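Local coordinates for protein phthiocerol synthesis polyketide synthase type I PpsC (Mycobacterium tuberculosis, PDB 7AHB) that probably loads the extender unit for phthiocerol synthesis, its acyltransferase domain transferring acyl groups from coenzyme A to the acyl carrier protein, at residues G105-Q110 with V162-M167; L157-V162 with S253-L258. All blocks are in the same frame, centred on the assembly; numbering follows the deposited sequence.

Interaction 1: G105-Q110 with V162-M167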
ATOM      1  N   GLY A 105       1.735 -12.144 -12.871  1.00 33.33           N
ATOM      2  CA  GLY A 105       2.721 -12.670 -11.943  1.00 33.87           C
ATOM      3  C   GLY A 105       3.035 -11.677 -10.848  1.00 31.78           C
ATOM      4  O   GLY A 105       2.981 -10.461 -11.036  1.00 29.56           O
ATOM      5  N   ILE A 106       3.346 -12.221  -9.665  1.00 19.40           N
ATOM      6  CA  ILE A 106       3.550 -11.374  -8.488  1.00 19.91           C
ATOM      7  C   ILE A 106       4.667 -10.366  -8.734  1.00 18.48           C
ATOM      8  O   ILE A 106       4.637  -9.249  -8.203  1.00 18.86           O
ATOM      9  CB  ILE A 106       3.839 -12.251  -7.248  1.00 17.68           C
ATOM     10  CG1 ILE A 106       2.702 -13.248  -7.057  1.00 22.72           C
ATOM     11  CG2 ILE A 106       4.023 -11.412  -6.024  1.00 25.02           C
ATOM     12  CD1 ILE A 106       2.641 -13.868  -5.658  1.00 27.40           C
ATOM     13  N   GLU A 107       5.687 -10.741  -9.500  1.00 19.55           N
ATOM     14  CA  GLU A 107       6.798  -9.814  -9.718  1.00 16.67           C
ATOM     15  C   GLU A 107       6.337  -8.609 -10.528  1.00 18.33           C
ATOM     16  O   GLU A 107       6.596  -7.462 -10.155  1.00 17.61           O
ATOM     17  CB  GLU A 107       7.947 -10.535 -10.423  1.00 19.86           C
ATOM     18  CG  GLU A 107       8.739 -11.466  -9.503  1.00 19.77           C
ATOM     19  CD  GLU A 107       9.619 -12.431 -10.262  1.00 22.75           C
ATOM     20  OE1 GLU A 107      10.844 -12.272 -10.224  1.00 23.57           O
ATOM     21  OE2 GLU A 107       9.081 -13.352 -10.900  1.00 19.76           O
ATOM     22  N   GLN A 108       5.672  -8.849 -11.669  1.00 20.86           N
ATOM     23  CA  GLN A 108       5.159  -7.726 -12.454  1.00 19.27           C
ATOM     24  C   GLN A 108       4.134  -6.908 -11.668  1.00 24.31           C
ATOM     25  O   GLN A 108       4.127  -5.667 -11.730  1.00 19.82           O
ATOM     26  CB  GLN A 108       4.555  -8.223 -13.767  1.00 21.97           C
ATOM     27  CG  GLN A 108       5.611  -8.594 -14.796  1.00 21.92           C
ATOM     28  CD  GLN A 108       5.050  -8.710 -16.191  1.00 23.94           C
ATOM     29  OE1 GLN A 108       3.828  -8.702 -16.374  1.00 22.06           O
ATOM     30  NE2 GLN A 108       5.944  -8.776 -17.199  1.00 27.21           N
ATOM     31  N   ILE A 109       3.261  -7.586 -10.918  1.00 21.74           N
ATOM     32  CA  ILE A 109       2.235  -6.890 -10.136  1.00 19.04           C
ATOM     33  C   ILE A 109       2.870  -5.967  -9.095  1.00 19.90           C
ATOM     34  O   ILE A 109       2.497  -4.795  -8.971  1.00 19.10           O
ATOM     35  CB  ILE A 109       1.279  -7.914  -9.486  1.00 18.91           C
ATOM     36  CG1 ILE A 109       0.367  -8.522 -10.555  1.00 18.74           C
ATOM     37  CG2 ILE A 109       0.462  -7.274  -8.401  1.00 18.98           C
ATOM     38  CD1 ILE A 109      -0.444  -9.734 -10.074  1.00 22.02           C
ATOM     39  N   GLN A 110       3.814  -6.485  -8.309  1.00 17.09           N
ATOM     40  CA  GLN A 110       4.424  -5.667  -7.263  1.00 16.71           C
ATOM     41  C   GLN A 110       5.300  -4.555  -7.852  1.00 19.14           C
ATOM     42  O   GLN A 110       5.276  -3.403  -7.378  1.00 14.67           O
ATOM     43  CB  GLN A 110       5.243  -6.559  -6.314  1.00 19.00           C
ATOM     44  CG  GLN A 110       4.400  -7.469  -5.404  1.00 17.40           C
ATOM     45  CD  GLN A 110       5.163  -7.880  -4.098  1.00 26.01           C
ATOM     46  OE1 GLN A 110       6.215  -7.289  -3.728  1.00 29.31           O
ATOM     47  NE2 GLN A 110       4.616  -8.883  -3.390  1.00 25.65           N
ATOM     48  N   VAL A 162      13.388  -8.233  -5.265  1.00 15.57           N
ATOM     49  CA  VAL A 162      13.840  -9.368  -4.466  1.00 19.05           C
ATOM     50  C   VAL A 162      12.649 -10.043  -3.793  1.00 16.48           C
ATOM     51  O   VAL A 162      12.422 -11.244  -3.946  1.00 17.71           O
ATOM     52  CB  VAL A 162      14.879  -8.914  -3.425  1.00 17.83           C
ATOM     53  CG1 VAL A 162      15.156 -10.036  -2.435  1.00 19.91           C
ATOM     54  CG2 VAL A 162      16.176  -8.455  -4.098  1.00 20.15           C
ATOM     55  N   ARG A 163      11.876  -9.274  -3.021  1.00 19.68           N
ATOM     56  CA  ARG A 163      10.770  -9.853  -2.264  1.00 21.23           C
ATOM     57  C   ARG A 163       9.794 -10.560  -3.185  1.00 19.08           C
ATOM     58  O   ARG A 163       9.376 -11.687  -2.908  1.00 17.94           O
ATOM     59  CB  ARG A 163      10.037  -8.779  -1.459  1.00 21.92           C
ATOM     60  CG  ARG A 163       8.849  -9.332  -0.652  1.00 20.05           C
ATOM     61  CD  ARG A 163       7.976  -8.176  -0.133  1.00 23.73           C
ATOM     62  NE  ARG A 163       7.522  -7.340  -1.246  1.00 23.05           N
ATOM     63  CZ  ARG A 163       7.450  -6.014  -1.210  1.00 20.21           C
ATOM     64  NH1 ARG A 163       7.760  -5.329  -0.094  1.00 22.52           N
ATOM     65  NH2 ARG A 163       7.024  -5.380  -2.279  1.00 26.13           N
ATOM     66  N   SER A 164       9.412  -9.904  -4.292  1.00 15.21           N
ATOM     67  CA  SER A 164       8.415 -10.490  -5.187  1.00 20.15           C
ATOM     68  C   SER A 164       8.936 -11.748  -5.869  1.00 18.41           C
ATOM     69  O   SER A 164       8.165 -12.684  -6.111  1.00 19.15           O
ATOM     70  CB  SER A 164       7.949  -9.467  -6.225  1.00 20.90           C
ATOM     71  OG  SER A 164       8.963  -9.110  -7.118  1.00 17.63           O
ATOM     72  N   ARG A 165      10.227 -11.801  -6.187  1.00 19.19           N
ATOM     73  CA  ARG A 165      10.776 -13.025  -6.761  1.00 24.05           C
ATOM     74  C   ARG A 165      10.767 -14.165  -5.750  1.00 24.95           C
ATOM     75  O   ARG A 165      10.549 -15.329  -6.119  1.00 24.64           O
ATOM     76  CB  ARG A 165      12.197 -12.795  -7.261  1.00 23.90           C
ATOM     77  CG  ARG A 165      12.770 -14.009  -7.969  1.00 27.82           C
ATOM     78  CD  ARG A 165      14.174 -14.346  -7.471  1.00 31.83           C
ATOM     79  NE  ARG A 165      15.090 -13.220  -7.617  1.00 31.08           N
ATOM     80  CZ  ARG A 165      15.694 -12.594  -6.608  1.00 29.41           C
ATOM     81  NH1 ARG A 165      15.487 -12.977  -5.354  1.00 29.43           N
ATOM     82  NH2 ARG A 165      16.501 -11.560  -6.865  1.00 32.68           N
ATOM     83  N   LEU A 166      11.047 -13.851  -4.483  1.00 17.70           N
ATOM     84  CA  LEU A 166      10.989 -14.854  -3.429  1.00 18.10           C
ATOM     85  C   LEU A 166       9.570 -15.368  -3.194  1.00 17.95           C
ATOM     86  O   LEU A 166       9.396 -16.532  -2.847  1.00 18.73           O
ATOM     87  CB  LEU A 166      11.562 -14.279  -2.129  1.00 17.57           C
ATOM     88  CG  LEU A 166      13.051 -13.903  -2.195  1.00 18.18           C
ATOM     89  CD1 LEU A 166      13.544 -13.331  -0.893  1.00 20.02           C
ATOM     90  CD2 LEU A 166      13.873 -15.146  -2.554  1.00 22.22           C
ATOM     91  N   MET A 167       8.563 -14.522  -3.335  1.00 17.08           N
ATOM     92  CA  MET A 167       7.190 -14.928  -3.127  1.00 18.59           C
ATOM     93  C   MET A 167       6.573 -15.601  -4.334  1.00 20.23           C
ATOM     94  O   MET A 167       5.636 -16.381  -4.157  1.00 19.48           O
ATOM     95  CB  MET A 167       6.365 -13.699  -2.728  1.00 22.26           C
ATOM     96  CG  MET A 167       6.758 -13.110  -1.368  1.00 22.25           C
ATOM     97  SD  MET A 167       5.970 -11.525  -0.988  1.00 28.74           S
ATOM     98  CE  MET A 167       4.268 -12.057  -0.884  1.00 24.57           C
TER
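Gln110 and Arg163 carry the polar part of this contact between the start of helix 106-126 and the end of helix 153-167. Two nitrogens of the arginine close side-on upon one oxygen: NH2 of Arg163 lies 2.5 Å from OE1 of Gln110, a short bond, and NE of Arg163 lies 2.8 Å from the same OE1. The oxygen stays in the guanidinium plane at its edge. Relative to the amide, NE arrives in the carbonyl plane on a lone pair, whereas NH2 stands 38° above it. A bend at chi3 (57°) turns the arginine head across the extended glutamine, and the two chains meet at about a right angle. With OE1 directed at the arginine, NE2 of Gln110 packs 3.8 Å from SD of Met167.

Backbone packing is closest at the small residue. The short segments run nearly antiparallel (151°) with axes 8.5 Å apart, and the CA atoms of Glu107 and Ser164 come within 4.9 Å. Ser164 points its CB toward helix 106-126, and its OG touches CG of Glu107 at 3.4 Å while hydrogen bonding back to the carbonyl of Thr160, one turn earlier.

At the outer edge the extended Glu107 lays OE1 against the aliphatic base of Arg165, 3.3 Å from its CB. The charges do not join here, OE1 of Glu107 being 5.1 Å from NE of Arg165, whose head pairs with Glu254.

Arg163 also packs on Met139, which lies within a GxSxG sequence that is probably the nucleophile elbow, and its position is consistent with the arginine that receives the extender-unit carboxylate in related acyltransferases. The two bonds Arg163 gives to OE1 of Gln110 probably restrict the rotation of the guanidinium, consistent with an anion-binding group held ready.

Interaction 2: L157-V162 with S253-L258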
ATOM      1  N   LEU A 157      12.739  -0.236  -5.994  1.00 17.29           N
ATOM      2  CA  LEU A 157      12.570  -1.290  -6.986  1.00 17.64           C
ATOM      3  C   LEU A 157      13.313  -2.553  -6.561  1.00 20.67           C
ATOM      4  O   LEU A 157      12.798  -3.673  -6.697  1.00 17.47           O
ATOM      5  CB  LEU A 157      13.058  -0.822  -8.354  1.00 19.53           C
ATOM      6  CG  LEU A 157      12.531   0.475  -8.919  1.00 20.50           C
ATOM      7  CD1 LEU A 157      12.905   0.611 -10.401  1.00 25.16           C
ATOM      8  CD2 LEU A 157      11.081   0.636  -8.712  1.00 24.75           C
ATOM      9  N   ARG A 158      14.535  -2.386  -6.052  1.00 19.80           N
ATOM     10  CA  ARG A 158      15.349  -3.523  -5.647  1.00 21.28           C
ATOM     11  C   ARG A 158      14.642  -4.347  -4.584  1.00 20.23           C
ATOM     12  O   ARG A 158      14.524  -5.570  -4.715  1.00 20.61           O
ATOM     13  CB  ARG A 158      16.713  -3.031  -5.147  1.00 22.26           C
ATOM     14  CG  ARG A 158      17.572  -4.103  -4.503  1.00 21.05           C
ATOM     15  CD  ARG A 158      17.895  -5.191  -5.455  1.00 22.20           C
ATOM     16  NE  ARG A 158      18.758  -6.220  -4.875  1.00 23.96           N
ATOM     17  CZ  ARG A 158      19.052  -7.374  -5.476  1.00 24.68           C
ATOM     18  NH1 ARG A 158      18.566  -7.633  -6.673  1.00 23.39           N
ATOM     19  NH2 ARG A 158      19.831  -8.272  -4.879  1.00 26.69           N
ATOM     20  N   VAL A 159      14.174  -3.700  -3.513  1.00 16.65           N
ATOM     21  CA  VAL A 159      13.455  -4.430  -2.471  1.00 19.15           C
ATOM     22  C   VAL A 159      12.259  -5.150  -3.075  1.00 15.86           C
ATOM     23  O   VAL A 159      11.975  -6.309  -2.752  1.00 17.87           O
ATOM     24  CB  VAL A 159      13.004  -3.484  -1.340  1.00 17.59           C
ATOM     25  CG1 VAL A 159      12.123  -4.232  -0.375  1.00 17.09           C
ATOM     26  CG2 VAL A 159      14.213  -2.873  -0.637  1.00 22.03           C
ATOM     27  N   THR A 160      11.503  -4.440  -3.918  1.00 18.99           N
ATOM     28  CA  THR A 160      10.315  -5.023  -4.530  1.00 22.91           C
ATOM     29  C   THR A 160      10.673  -6.209  -5.407  1.00 18.50           C
ATOM     30  O   THR A 160      10.012  -7.251  -5.334  1.00 16.74           O
ATOM     31  CB  THR A 160       9.573  -3.963  -5.334  1.00 18.53           C
ATOM     32  OG1 THR A 160       9.274  -2.865  -4.460  1.00 15.26           O
ATOM     33  CG2 THR A 160       8.297  -4.492  -5.888  1.00 15.58           C
ATOM     34  N   ALA A 161      11.752  -6.085  -6.187  1.00 16.33           N
ATOM     35  CA  ALA A 161      12.177  -7.157  -7.084  1.00 20.61           C
ATOM     36  C   ALA A 161      12.583  -8.406  -6.316  1.00 21.64           C
ATOM     37  O   ALA A 161      12.184  -9.523  -6.671  1.00 17.62           O
ATOM     38  CB  ALA A 161      13.345  -6.687  -7.944  1.00 16.24           C
ATOM     39  N   VAL A 162      13.388  -8.233  -5.265  1.00 15.57           N
ATOM     40  CA  VAL A 162      13.840  -9.368  -4.466  1.00 19.05           C
ATOM     41  C   VAL A 162      12.649 -10.043  -3.793  1.00 16.48           C
ATOM     42  O   VAL A 162      12.422 -11.244  -3.946  1.00 17.71           O
ATOM     43  CB  VAL A 162      14.879  -8.914  -3.425  1.00 17.83           C
ATOM     44  CG1 VAL A 162      15.156 -10.036  -2.435  1.00 19.91           C
ATOM     45  CG2 VAL A 162      16.176  -8.455  -4.098  1.00 20.15           C
ATOM     46  N   SER A 253      19.809 -12.018   2.982  1.00 23.63           N
ATOM     47  CA  SER A 253      20.992 -12.257   2.161  1.00 25.18           C
ATOM     48  C   SER A 253      20.984 -11.386   0.914  1.00 26.53           C
ATOM     49  O   SER A 253      21.960 -10.681   0.625  1.00 24.86           O
ATOM     50  CB  SER A 253      21.062 -13.739   1.778  1.00 27.09           C
ATOM     51  OG  SER A 253      22.216 -14.019   1.036  1.00 29.92           O
ATOM     52  N   GLU A 254      19.890 -11.420   0.155  1.00 27.32           N
ATOM     53  CA  GLU A 254      19.879 -10.728  -1.129  1.00 31.98           C
ATOM     54  C   GLU A 254      19.901  -9.213  -0.965  1.00 31.54           C
ATOM     55  O   GLU A 254      20.407  -8.503  -1.840  1.00 27.20           O
ATOM     56  CB  GLU A 254      18.646 -11.139  -1.930  1.00 30.69           C
ATOM     57  CG  GLU A 254      18.555 -12.615  -2.185  1.00 30.71           C
ATOM     58  CD  GLU A 254      18.792 -12.954  -3.604  1.00 36.76           C
ATOM     59  OE1 GLU A 254      19.958 -12.823  -4.059  1.00 39.44           O
ATOM     60  OE2 GLU A 254      17.812 -13.360  -4.286  1.00 40.17           O
ATOM     61  N   LEU A 255      19.335  -8.700   0.126  1.00 18.16           N
ATOM     62  CA  LEU A 255      19.323  -7.269   0.391  1.00 21.58           C
ATOM     63  C   LEU A 255      20.416  -6.862   1.376  1.00 21.77           C
ATOM     64  O   LEU A 255      20.358  -5.768   1.945  1.00 19.99           O
ATOM     65  CB  LEU A 255      17.948  -6.848   0.908  1.00 19.22           C
ATOM     66  CG  LEU A 255      16.814  -7.087  -0.073  1.00 18.81           C
ATOM     67  CD1 LEU A 255      15.442  -6.949   0.585  1.00 19.08           C
ATOM     68  CD2 LEU A 255      16.921  -6.139  -1.244  1.00 20.46           C
ATOM     69  N   ALA A 256      21.412  -7.727   1.581  1.00 20.23           N
ATOM     70  CA  ALA A 256      22.466  -7.444   2.551  1.00 22.55           C
ATOM     71  C   ALA A 256      23.120  -6.094   2.288  1.00 23.69           C
ATOM     72  O   ALA A 256      23.470  -5.375   3.226  1.00 24.35           O
ATOM     73  CB  ALA A 256      23.528  -8.548   2.512  1.00 24.54           C
ATOM     74  N   ASP A 257      23.282  -5.733   1.021  1.00 23.07           N
ATOM     75  CA  ASP A 257      23.989  -4.523   0.627  1.00 26.38           C
ATOM     76  C   ASP A 257      23.095  -3.299   0.616  1.00 27.08           C
ATOM     77  O   ASP A 257      23.590  -2.202   0.336  1.00 26.01           O
ATOM     78  CB  ASP A 257      24.608  -4.698  -0.758  1.00 24.42           C
ATOM     79  CG  ASP A 257      25.713  -5.732  -0.770  1.00 28.94           C
ATOM     80  OD1 ASP A 257      26.321  -5.980   0.294  1.00 27.84           O
ATOM     81  OD2 ASP A 257      25.965  -6.295  -1.852  1.00 29.22           O
ATOM     82  N   LEU A 258      21.808  -3.457   0.927  1.00 18.60           N
ATOM     83  CA  LEU A 258      20.901  -2.317   0.973  1.00 20.10           C
ATOM     84  C   LEU A 258      21.312  -1.374   2.108  1.00 18.94           C
ATOM     85  O   LEU A 258      21.351  -1.765   3.281  1.00 19.17           O
ATOM     86  CB  LEU A 258      19.468  -2.786   1.173  1.00 18.92           C
ATOM     87  CG  LEU A 258      18.390  -1.704   1.108  1.00 19.81           C
ATOM     88  CD1 LEU A 258      18.254  -1.150  -0.301  1.00 22.80           C
ATOM     89  CD2 LEU A 258      17.059  -2.240   1.604  1.00 20.17           C
TER
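Leu255 drives its CD2 methyl into the groove between Arg158 and Val162, successive turns of helix 153-167. The methyl lies 3.8 Å from CG2 of Val162 and 3.9 Å from CG of Arg158, and the leucine runs antiparallel alongside both side chains. Val159 closes the groove more loosely, its CG2 being 4.3 Å from CD2 of Leu255. That same CG2 makes a tighter contact with CD2 of Leu258, at 3.7 Å, where the two side chains cross at about a right angle. Trp290 of helix 287-295 touches both Val159 and Leu258.

The two leucines reach the helix together because a type I turn runs from Leu255 to Leu258 directly after helix 248-254. In the acyltransferase fold, an α/β-hydrolase-like core carries a smaller ferredoxin-like subdomain with an antiparallel sheet. Helix 153-167 precedes that sheet in the chain and helix 248-254 follows it, so the contact binds the chain leaving the core to the chain coming back.

Farther out, CG1 of Val162 packs 3.7 Å from CB of Glu254. Arg158 then roofs the apolar groove: a bend at chi2 (61°) swings its head along the helix until CG2 of Val162 sits 3.3 Å from the guanidinium plane, over its centre. From there NH2 of Arg158 donates to the backbone O of Glu254, whose carboxylate is engaged by Arg165, at 3.1 Å with an N-H...O angle of 152°. The donor stands 38° above the carbonyl plane, and the oxygen is slightly tilted from the guanidinium plane. A thiocyanate ion, probably from the crystallisation liquor, lies about 4 Å from the Arg158 side chain.

Helix 153-167 serves both contacts, receiving helix 106-126 in interaction 1 and the end of helix 248-254 in interaction 2; the segments overlap at Val162, which makes contact across interaction 2 alone, and the two centres are about 12 Å apart. A salt bridge joins them directly, NH1 of Arg165 lying 2.6 Å from OE2 of Glu254. Packing adds a second link, with O of Gln110 3.5 Å from CG2 of Thr160. Interaction 1 is the one facing the probable active site: Arg163 lies near, without touching, Gly136, Ser138 and Gly140 of the likely nucleophile elbow. Interaction 2 packs an earlier turn of the same helix, with the Leu258 side chain about 8 Å from a bound sodium ion.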